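Local coordinates for peroxisomal membrane protein LPX1 (Saccharomyces cerevisiae, PDB 2Y6U), which hydrolyses acyl esters in the peroxisome, with esterase, lipase and phospholipase A activity, at residues G62-R74 and H228-R240. Numbering follows the deposited sequence.
Sequences GMSKVVWEYYLPR and HSQILQNIIDFER
V66 and Y70, four residues apart on the helically wound 62-74 segment, plant their side chains against helix 229-239. V66 CB sits over one face of the F238 ring, a CH-pi contact 4.1 Å from the centroid. F238 CG, anti to the backbone N (chi1 171°), carries the ring past V66; S64 OG and K65 CE approach it obliquely. V66 CG1 reaches I235 CG1, and V67 CG1 touches I235 CD1 at 4.0 Å.

Y70 CB packs on I231 CG1 at 3.5 Å. The Y70 ring meets that of H228 with planes 48° apart, its CE2 over the imidazole face, while Q230 NE2 stands at the Y70 ring edge. H228 ND1 caps the helix by accepting from Q230 N (3.1 Å). R74 lays its guanidinium over the Y70 ring, NH1 bonding Y70 O. Y70 OH is hydrogen-bonded to D331; an alanine here would probably leave D331 without that partner and open a gap between I231, H228 and R74.

Water does the polar bridging. Three molecules gather on E239 OE2, linking it to G62 O, M63 O and S64 OG, while E239 OE1 accepts from M257 N. Another water accepts from N234 ND2 (2.8 Å) and from Y70 N and donates to V66 O. S64 OG also accepts from V66 N, an ST turn.

The contact holds the loop after core strand 51-58 against helix 229-239, which lies between strands 164-168 and 286-292, probably in this alpha/beta hydrolase's cap. V327 touches both V67 and I231, P330 meets Y70 and H228, and helix 211-220 packs on I235 and I236.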
ATOM      1  N   GLY A  62      -9.670  -6.495 -20.302  1.00 28.45           N
ATOM      2  CA  GLY A  62     -10.078  -7.550 -21.255  1.00 28.42           C
ATOM      3  C   GLY A  62      -8.969  -8.226 -22.021  1.00 29.76           C
ATOM      4  O   GLY A  62      -9.221  -9.055 -22.886  1.00 31.39           O
ATOM      5  N   MET A  63      -7.727  -7.908 -21.717  1.00 28.96           N
ATOM      6  CA  MET A  63      -6.582  -8.538 -22.395  1.00 29.86           C
ATOM      7  C   MET A  63      -5.876  -9.435 -21.413  1.00 29.34           C
ATOM      8  O   MET A  63      -6.517 -10.032 -20.538  1.00 29.32           O
ATOM      9  CB  MET A  63      -5.677  -7.421 -23.015  1.00 29.92           C
ATOM     10  CG  MET A  63      -6.440  -6.560 -23.951  1.00 33.25           C
ATOM     11  SD  MET A  63      -5.384  -5.775 -25.155  1.00 41.08           S
ATOM     12  CE  MET A  63      -6.312  -4.338 -25.577  1.00 42.30           C
ATOM     13  N   SER A  64      -4.552  -9.543 -21.496  1.00 29.36           N
ATOM     14  CA  SER A  64      -3.777 -10.396 -20.564  1.00 28.05           C
ATOM     15  C   SER A  64      -2.329 -10.038 -20.771  1.00 26.63           C
ATOM     16  O   SER A  64      -2.014  -9.297 -21.676  1.00 26.02           O
ATOM     17  CB  SER A  64      -3.974 -11.896 -20.899  1.00 30.06           C
ATOM     18  OG  SER A  64      -3.327 -12.236 -22.147  1.00 28.97           O
ATOM     19  N   LYS A  65      -1.468 -10.724 -20.066  1.00 26.15           N
ATOM     20  CA  LYS A  65      -0.052 -10.539 -20.131  1.00 26.26           C
ATOM     21  C   LYS A  65       0.514 -10.924 -21.506  1.00 28.15           C
ATOM     22  O   LYS A  65       1.564 -10.442 -21.872  1.00 28.83           O
ATOM     23  CB  LYS A  65       0.582 -11.365 -19.063  1.00 28.28           C
ATOM     24  CG  LYS A  65       0.463 -12.869 -19.328  1.00 29.79           C
ATOM     25  CD  LYS A  65       1.049 -13.729 -18.177  1.00 33.27           C
ATOM     26  CE  LYS A  65       0.584 -15.162 -18.440  1.00 32.96           C
ATOM     27  NZ  LYS A  65       1.043 -16.187 -17.416  1.00 42.22           N
ATOM     28  N   VAL A  66      -0.220 -11.725 -22.279  1.00 28.32           N
ATOM     29  CA  VAL A  66       0.296 -12.230 -23.531  1.00 29.41           C
ATOM     30  C   VAL A  66       0.549 -11.122 -24.575  1.00 29.51           C
ATOM     31  O   VAL A  66       1.394 -11.285 -25.489  1.00 30.70           O
ATOM     32  CB  VAL A  66      -0.607 -13.330 -24.160  1.00 32.79           C
ATOM     33  CG1 VAL A  66      -1.832 -12.767 -24.995  1.00 32.99           C
ATOM     34  CG2 VAL A  66       0.278 -14.258 -25.008  1.00 32.23           C
ATOM     35  N   VAL A  67      -0.152  -9.997 -24.428  1.00 28.51           N
ATOM     36  CA  VAL A  67      -0.052  -8.906 -25.402  1.00 29.30           C
ATOM     37  C   VAL A  67       1.327  -8.250 -25.399  1.00 28.74           C
ATOM     38  O   VAL A  67       1.695  -7.558 -26.361  1.00 30.91           O
ATOM     39  CB  VAL A  67      -1.124  -7.804 -25.196  1.00 30.40           C
ATOM     40  CG1 VAL A  67      -2.558  -8.451 -25.312  1.00 33.30           C
ATOM     41  CG2 VAL A  67      -0.919  -7.001 -23.890  1.00 27.31           C
ATOM     42  N   TRP A  68       2.115  -8.535 -24.358  1.00 28.12           N
ATOM     43  CA  TRP A  68       3.457  -8.020 -24.284  1.00 28.82           C
ATOM     44  C   TRP A  68       4.530  -8.984 -24.744  1.00 28.83           C
ATOM     45  O   TRP A  68       5.715  -8.598 -24.902  1.00 28.89           O
ATOM     46  CB  TRP A  68       3.761  -7.562 -22.872  1.00 26.35           C
ATOM     47  CG  TRP A  68       2.757  -6.692 -22.248  1.00 27.87           C
ATOM     48  CD1 TRP A  68       1.917  -7.026 -21.234  1.00 24.49           C
ATOM     49  CD2 TRP A  68       2.475  -5.307 -22.566  1.00 24.41           C
ATOM     50  NE1 TRP A  68       1.169  -5.946 -20.864  1.00 23.13           N
ATOM     51  CE2 TRP A  68       1.485  -4.872 -21.640  1.00 27.35           C
ATOM     52  CE3 TRP A  68       2.948  -4.421 -23.495  1.00 27.66           C
ATOM     53  CZ2 TRP A  68       0.969  -3.629 -21.666  1.00 24.62           C
ATOM     54  CZ3 TRP A  68       2.447  -3.098 -23.471  1.00 27.50           C
ATOM     55  CH2 TRP A  68       1.476  -2.743 -22.573  1.00 24.78           C
ATOM     56  N   GLU A  69       4.177 -10.237 -25.052  1.00 30.47           N
ATOM     57  CA  GLU A  69       5.227 -11.132 -25.504  1.00 31.09           C
ATOM     58  C   GLU A  69       5.978 -10.710 -26.745  1.00 31.45           C
ATOM     59  O   GLU A  69       7.210 -10.876 -26.812  1.00 31.29           O
ATOM     60  CB  GLU A  69       4.738 -12.605 -25.602  1.00 32.74           C
ATOM     61  CG  GLU A  69       4.294 -13.084 -24.239  1.00 31.71           C
ATOM     62  CD  GLU A  69       3.758 -14.601 -24.284  1.00 37.14           C
ATOM     63  OE1 GLU A  69       3.719 -15.221 -25.354  1.00 39.76           O
ATOM     64  OE2 GLU A  69       3.296 -15.061 -23.254  1.00 42.45           O
ATOM     65  N   TYR A  70       5.281 -10.164 -27.736  1.00 30.29           N
ATOM     66  CA  TYR A  70       5.891  -9.639 -28.911  1.00 31.44           C
ATOM     67  C   TYR A  70       6.992  -8.588 -28.561  1.00 31.27           C
ATOM     68  O   TYR A  70       7.917  -8.374 -29.316  1.00 32.56           O
ATOM     69  CB  TYR A  70       4.770  -9.010 -29.782  1.00 31.36           C
ATOM     70  CG  TYR A  70       5.272  -8.362 -31.007  1.00 32.15           C
ATOM     71  CD1 TYR A  70       5.641  -7.024 -31.018  1.00 33.19           C
ATOM     72  CD2 TYR A  70       5.375  -9.087 -32.189  1.00 32.43           C
ATOM     73  CE1 TYR A  70       6.106  -6.414 -32.167  1.00 32.25           C
ATOM     74  CE2 TYR A  70       5.816  -8.484 -33.420  1.00 40.45           C
ATOM     75  CZ  TYR A  70       6.190  -7.136 -33.401  1.00 37.76           C
ATOM     76  OH  TYR A  70       6.679  -6.626 -34.549  1.00 41.48           O
ATOM     77  N   TYR A  71       6.806  -7.876 -27.454  1.00 30.54           N
ATOM     78  CA  TYR A  71       7.753  -6.833 -27.080  1.00 30.66           C
ATOM     79  C   TYR A  71       9.106  -7.355 -26.604  1.00 31.73           C
ATOM     80  O   TYR A  71      10.159  -6.677 -26.768  1.00 30.58           O
ATOM     81  CB  TYR A  71       7.188  -5.997 -25.934  1.00 29.36           C
ATOM     82  CG  TYR A  71       6.057  -5.034 -26.333  1.00 29.11           C
ATOM     83  CD1 TYR A  71       4.902  -5.483 -27.001  1.00 33.00           C
ATOM     84  CD2 TYR A  71       6.119  -3.671 -25.971  1.00 30.53           C
ATOM     85  CE1 TYR A  71       3.836  -4.577 -27.368  1.00 32.43           C
ATOM     86  CE2 TYR A  71       5.075  -2.813 -26.278  1.00 29.56           C
ATOM     87  CZ  TYR A  71       3.956  -3.248 -26.991  1.00 30.20           C
ATOM     88  OH  TYR A  71       2.932  -2.350 -27.303  1.00 30.62           O
ATOM     89  N   LEU A  72       9.081  -8.541 -26.000  1.00 30.70           N
ATOM     90  CA  LEU A  72      10.294  -9.026 -25.306  1.00 31.41           C
ATOM     91  C   LEU A  72      11.571  -9.050 -26.118  1.00 33.01           C
ATOM     92  O   LEU A  72      12.558  -8.572 -25.638  1.00 35.35           O
ATOM     93  CB  LEU A  72      10.044 -10.430 -24.687  1.00 30.91           C
ATOM     94  CG  LEU A  72       8.952 -10.443 -23.657  1.00 32.11           C
ATOM     95  CD1 LEU A  72       8.574 -11.954 -23.289  1.00 31.02           C
ATOM     96  CD2 LEU A  72       9.347  -9.574 -22.394  1.00 30.59           C
ATOM     97  N   PRO A  73      11.585  -9.592 -27.346  1.00 35.39           N
ATOM     98  CA  PRO A  73      12.856  -9.565 -28.044  1.00 37.97           C
ATOM     99  C   PRO A  73      13.204  -8.187 -28.619  1.00 38.87           C
ATOM    100  O   PRO A  73      14.305  -8.006 -29.079  1.00 38.01           O
ATOM    101  CB  PRO A  73      12.701 -10.629 -29.142  1.00 40.61           C
ATOM    102  CG  PRO A  73      11.261 -10.972 -29.151  1.00 38.98           C
ATOM    103  CD  PRO A  73      10.554 -10.341 -28.076  1.00 35.72           C
ATOM    104  N   ARG A  74      12.281  -7.217 -28.545  1.00 36.51           N
ATOM    105  CA  ARG A  74      12.457  -5.952 -29.241  1.00 37.96           C
ATOM    106  C   ARG A  74      12.812  -4.798 -28.287  1.00 38.20           C
ATOM    107  O   ARG A  74      13.213  -3.714 -28.728  1.00 38.00           O
ATOM    108  CB  ARG A  74      11.164  -5.652 -29.966  1.00 38.30           C
ATOM    109  CG  ARG A  74      11.010  -6.481 -31.170  1.00 41.65           C
ATOM    110  CD  ARG A  74       9.581  -6.444 -31.659  1.00 42.58           C
ATOM    111  NE  ARG A  74       9.507  -7.222 -32.877  1.00 42.96           N
ATOM    112  CZ  ARG A  74       9.287  -8.534 -32.946  1.00 41.95           C
ATOM    113  NH1 ARG A  74       9.060  -9.285 -31.855  1.00 40.27           N
ATOM    114  NH2 ARG A  74       9.268  -9.096 -34.119  1.00 44.59           N
ATOM    115  N   HIS A 228      -1.657  -6.388 -34.557  1.00 38.37           N
ATOM    116  CA  HIS A 228      -0.514  -6.996 -35.289  1.00 40.54           C
ATOM    117  C   HIS A 228      -0.717  -8.507 -35.415  1.00 40.64           C
ATOM    118  O   HIS A 228      -1.001  -9.165 -34.406  1.00 39.54           O
ATOM    119  CB  HIS A 228       0.771  -6.710 -34.501  1.00 38.49           C
ATOM    120  CG  HIS A 228       2.025  -7.044 -35.233  1.00 40.76           C
ATOM    121  ND1 HIS A 228       2.427  -8.342 -35.478  1.00 44.82           N
ATOM    122  CD2 HIS A 228       2.992  -6.247 -35.741  1.00 44.61           C
ATOM    123  CE1 HIS A 228       3.558  -8.320 -36.162  1.00 49.04           C
ATOM    124  NE2 HIS A 228       3.941  -7.061 -36.307  1.00 44.68           N
ATOM    125  N   SER A 229      -0.563  -9.055 -36.614  1.00 42.18           N
ATOM    126  CA  SER A 229      -0.898 -10.475 -36.823  1.00 44.86           C
ATOM    127  C   SER A 229      -0.226 -11.435 -35.783  1.00 43.37           C
ATOM    128  O   SER A 229      -0.842 -12.428 -35.407  1.00 44.34           O
ATOM    129  CB  SER A 229      -0.601 -10.900 -38.268  1.00 46.44           C
ATOM    130  OG  SER A 229       0.748 -10.598 -38.508  1.00 49.86           O
ATOM    131  N   GLN A 230       1.010 -11.151 -35.336  1.00 43.00           N
ATOM    132  CA  GLN A 230       1.665 -12.034 -34.382  1.00 43.05           C
ATOM    133  C   GLN A 230       1.006 -11.904 -33.024  1.00 40.84           C
ATOM    134  O   GLN A 230       0.885 -12.900 -32.325  1.00 40.93           O
ATOM    135  CB  GLN A 230       3.189 -11.794 -34.249  1.00 43.55           C
ATOM    136  CG  GLN A 230       3.933 -11.921 -35.557  1.00 53.23           C
ATOM    137  CD  GLN A 230       5.486 -11.742 -35.482  1.00 56.92           C
ATOM    138  OE1 GLN A 230       6.112 -11.355 -36.483  1.00 63.32           O
ATOM    139  NE2 GLN A 230       6.084 -12.042 -34.332  1.00 53.57           N
ATOM    140  N   ILE A 231       0.605 -10.695 -32.625  1.00 37.57           N
ATOM    141  CA  ILE A 231      -0.033 -10.515 -31.331  1.00 36.35           C
ATOM    142  C   ILE A 231      -1.440 -11.128 -31.302  1.00 35.98           C
ATOM    143  O   ILE A 231      -1.816 -11.811 -30.372  1.00 36.00           O
ATOM    144  CB  ILE A 231      -0.040  -9.010 -30.905  1.00 34.25           C
ATOM    145  CG1 ILE A 231       1.420  -8.505 -30.802  1.00 37.32           C
ATOM    146  CG2 ILE A 231      -0.744  -8.745 -29.585  1.00 30.07           C
ATOM    147  CD1 ILE A 231       1.552  -6.987 -30.398  1.00 34.90           C
ATOM    148  N   LEU A 232      -2.159 -10.959 -32.379  1.00 38.71           N
ATOM    149  CA  LEU A 232      -3.453 -11.623 -32.542  1.00 38.40           C
ATOM    150  C   LEU A 232      -3.335 -13.152 -32.445  1.00 39.45           C
ATOM    151  O   LEU A 232      -4.088 -13.797 -31.689  1.00 38.89           O
ATOM    152  CB  LEU A 232      -4.066 -11.176 -33.863  1.00 39.52           C
ATOM    153  CG  LEU A 232      -5.439 -11.722 -34.206  1.00 39.64           C
ATOM    154  CD1 LEU A 232      -6.393 -11.446 -33.017  1.00 34.21           C
ATOM    155  CD2 LEU A 232      -5.901 -11.062 -35.569  1.00 42.38           C
ATOM    156  N   GLN A 233      -2.346 -13.723 -33.125  1.00 40.69           N
ATOM    157  CA  GLN A 233      -2.109 -15.159 -33.060  1.00 41.26           C
ATOM    158  C   GLN A 233      -1.763 -15.511 -31.605  1.00 39.89           C
ATOM    159  O   GLN A 233      -2.265 -16.498 -31.112  1.00 40.72           O
ATOM    160  CB  GLN A 233      -0.972 -15.603 -33.986  1.00 42.58           C
ATOM    161  CG  GLN A 233      -0.806 -17.152 -34.092  1.00 45.75           C
ATOM    162  CD  GLN A 233      -2.041 -17.801 -34.664  1.00 47.39           C
ATOM    163  OE1 GLN A 233      -2.434 -17.469 -35.772  1.00 51.31           O
ATOM    164  NE2 GLN A 233      -2.639 -18.751 -33.936  1.00 49.24           N
ATOM    165  N   ASN A 234      -0.891 -14.753 -30.945  1.00 38.66           N
ATOM    166  CA  ASN A 234      -0.584 -15.028 -29.518  1.00 38.47           C
ATOM    167  C   ASN A 234      -1.820 -14.951 -28.616  1.00 37.81           C
ATOM    168  O   ASN A 234      -1.985 -15.791 -27.726  1.00 37.60           O
ATOM    169  CB  ASN A 234       0.401 -14.042 -28.983  1.00 38.18           C
ATOM    170  CG  ASN A 234       1.736 -14.196 -29.583  1.00 40.76           C
ATOM    171  OD1 ASN A 234       2.056 -15.269 -30.200  1.00 42.57           O
ATOM    172  ND2 ASN A 234       2.561 -13.124 -29.437  1.00 39.32           N
ATOM    173  N   ILE A 235      -2.690 -13.951 -28.881  1.00 36.71           N
ATOM    174  CA  ILE A 235      -3.952 -13.808 -28.139  1.00 36.38           C
ATOM    175  C   ILE A 235      -4.818 -15.044 -28.365  1.00 36.93           C
ATOM    176  O   ILE A 235      -5.361 -15.621 -27.416  1.00 37.35           O
ATOM    177  CB  ILE A 235      -4.707 -12.510 -28.505  1.00 36.96           C
ATOM    178  CG1 ILE A 235      -3.970 -11.288 -27.937  1.00 34.95           C
ATOM    179  CG2 ILE A 235      -6.146 -12.577 -28.003  1.00 35.08           C
ATOM    180  CD1 ILE A 235      -4.422  -9.904 -28.543  1.00 36.97           C
ATOM    181  N   ILE A 236      -4.963 -15.437 -29.620  1.00 37.89           N
ATOM    182  CA  ILE A 236      -5.800 -16.573 -29.978  1.00 38.25           C
ATOM    183  C   ILE A 236      -5.353 -17.837 -29.278  1.00 39.05           C
ATOM    184  O   ILE A 236      -6.161 -18.566 -28.681  1.00 40.66           O
ATOM    185  CB  ILE A 236      -5.877 -16.743 -31.520  1.00 39.86           C
ATOM    186  CG1 ILE A 236      -6.712 -15.598 -32.133  1.00 42.05           C
ATOM    187  CG2 ILE A 236      -6.420 -18.160 -31.889  1.00 41.32           C
ATOM    188  CD1 ILE A 236      -6.492 -15.333 -33.729  1.00 44.95           C
ATOM    189  N   ASP A 237      -4.056 -18.091 -29.301  1.00 39.70           N
ATOM    190  CA  ASP A 237      -3.494 -19.301 -28.719  1.00 41.54           C
ATOM    191  C   ASP A 237      -3.535 -19.273 -27.185  1.00 40.43           C
ATOM    192  O   ASP A 237      -3.688 -20.343 -26.534  1.00 41.89           O
ATOM    193  CB  ASP A 237      -2.051 -19.514 -29.223  1.00 42.33           C
ATOM    194  CG  ASP A 237      -2.001 -19.930 -30.723  1.00 46.55           C
ATOM    195  OD1 ASP A 237      -2.972 -20.544 -31.181  1.00 48.93           O
ATOM    196  OD2 ASP A 237      -1.021 -19.607 -31.444  1.00 44.78           O
ATOM    197  N   PHE A 238      -3.372 -18.096 -26.605  1.00 38.73           N
ATOM    198  CA  PHE A 238      -3.280 -17.980 -25.116  1.00 38.48           C
ATOM    199  C   PHE A 238      -4.677 -18.120 -24.474  1.00 38.07           C
ATOM    200  O   PHE A 238      -4.852 -18.735 -23.421  1.00 38.46           O
ATOM    201  CB  PHE A 238      -2.670 -16.675 -24.744  1.00 37.21           C
ATOM    202  CG  PHE A 238      -2.723 -16.364 -23.264  1.00 36.47           C
ATOM    203  CD1 PHE A 238      -1.740 -16.822 -22.418  1.00 40.42           C
ATOM    204  CD2 PHE A 238      -3.736 -15.578 -22.749  1.00 35.00           C
ATOM    205  CE1 PHE A 238      -1.798 -16.536 -21.069  1.00 39.22           C
ATOM    206  CE2 PHE A 238      -3.806 -15.294 -21.447  1.00 38.09           C
ATOM    207  CZ  PHE A 238      -2.836 -15.761 -20.587  1.00 37.84           C
ATOM    208  N   GLU A 239      -5.679 -17.549 -25.136  1.00 38.71           N
ATOM    209  CA  GLU A 239      -7.046 -17.528 -24.616  1.00 39.41           C
ATOM    210  C   GLU A 239      -7.750 -18.863 -24.759  1.00 42.92           C
ATOM    211  O   GLU A 239      -8.731 -19.104 -24.073  1.00 44.33           O
ATOM    212  CB  GLU A 239      -7.882 -16.405 -25.300  1.00 38.19           C
ATOM    213  CG  GLU A 239      -7.532 -14.945 -24.947  1.00 38.44           C
ATOM    214  CD  GLU A 239      -7.844 -14.604 -23.448  1.00 36.64           C
ATOM    215  OE1 GLU A 239      -8.703 -15.338 -22.857  1.00 35.67           O
ATOM    216  OE2 GLU A 239      -7.317 -13.557 -22.914  1.00 34.66           O
ATOM    217  N   ARG A 240      -7.313 -19.723 -25.691  1.00 45.32           N
ATOM    218  CA  ARG A 240      -8.093 -20.904 -26.010  1.00 47.91           C
ATOM    219  C   ARG A 240      -8.078 -21.886 -24.835  1.00 50.03           C
ATOM    220  O   ARG A 240      -7.003 -22.251 -24.380  1.00 49.74           O
ATOM    221  CB  ARG A 240      -7.510 -21.578 -27.259  1.00 49.34           C
ATOM    222  CG  ARG A 240      -8.177 -22.835 -27.692  1.00 51.67           C
ATOM    223  CD  ARG A 240      -7.354 -23.498 -28.811  1.00 53.40           C
ATOM    224  NE  ARG A 240      -7.454 -22.818 -30.099  1.00 53.20           N
ATOM    225  CZ  ARG A 240      -6.476 -22.132 -30.720  1.00 54.49           C
ATOM    226  NH1 ARG A 240      -5.268 -21.993 -30.188  1.00 52.29           N
ATOM    227  NH2 ARG A 240      -6.708 -21.583 -31.914  1.00 54.57           N
TER
HETATM  228  O   HOH W   1      -8.331 -11.381 -24.017  1.00 37.20           O
HETATM  229  O   HOH W   2      -7.504 -12.688 -20.358  1.00 31.65           O
HETATM  230  O   HOH W   3      -5.127 -12.491 -24.013  1.00 33.65           O
HETATM  231  O   HOH W   4       2.432 -10.734 -27.963  1.00 32.27           O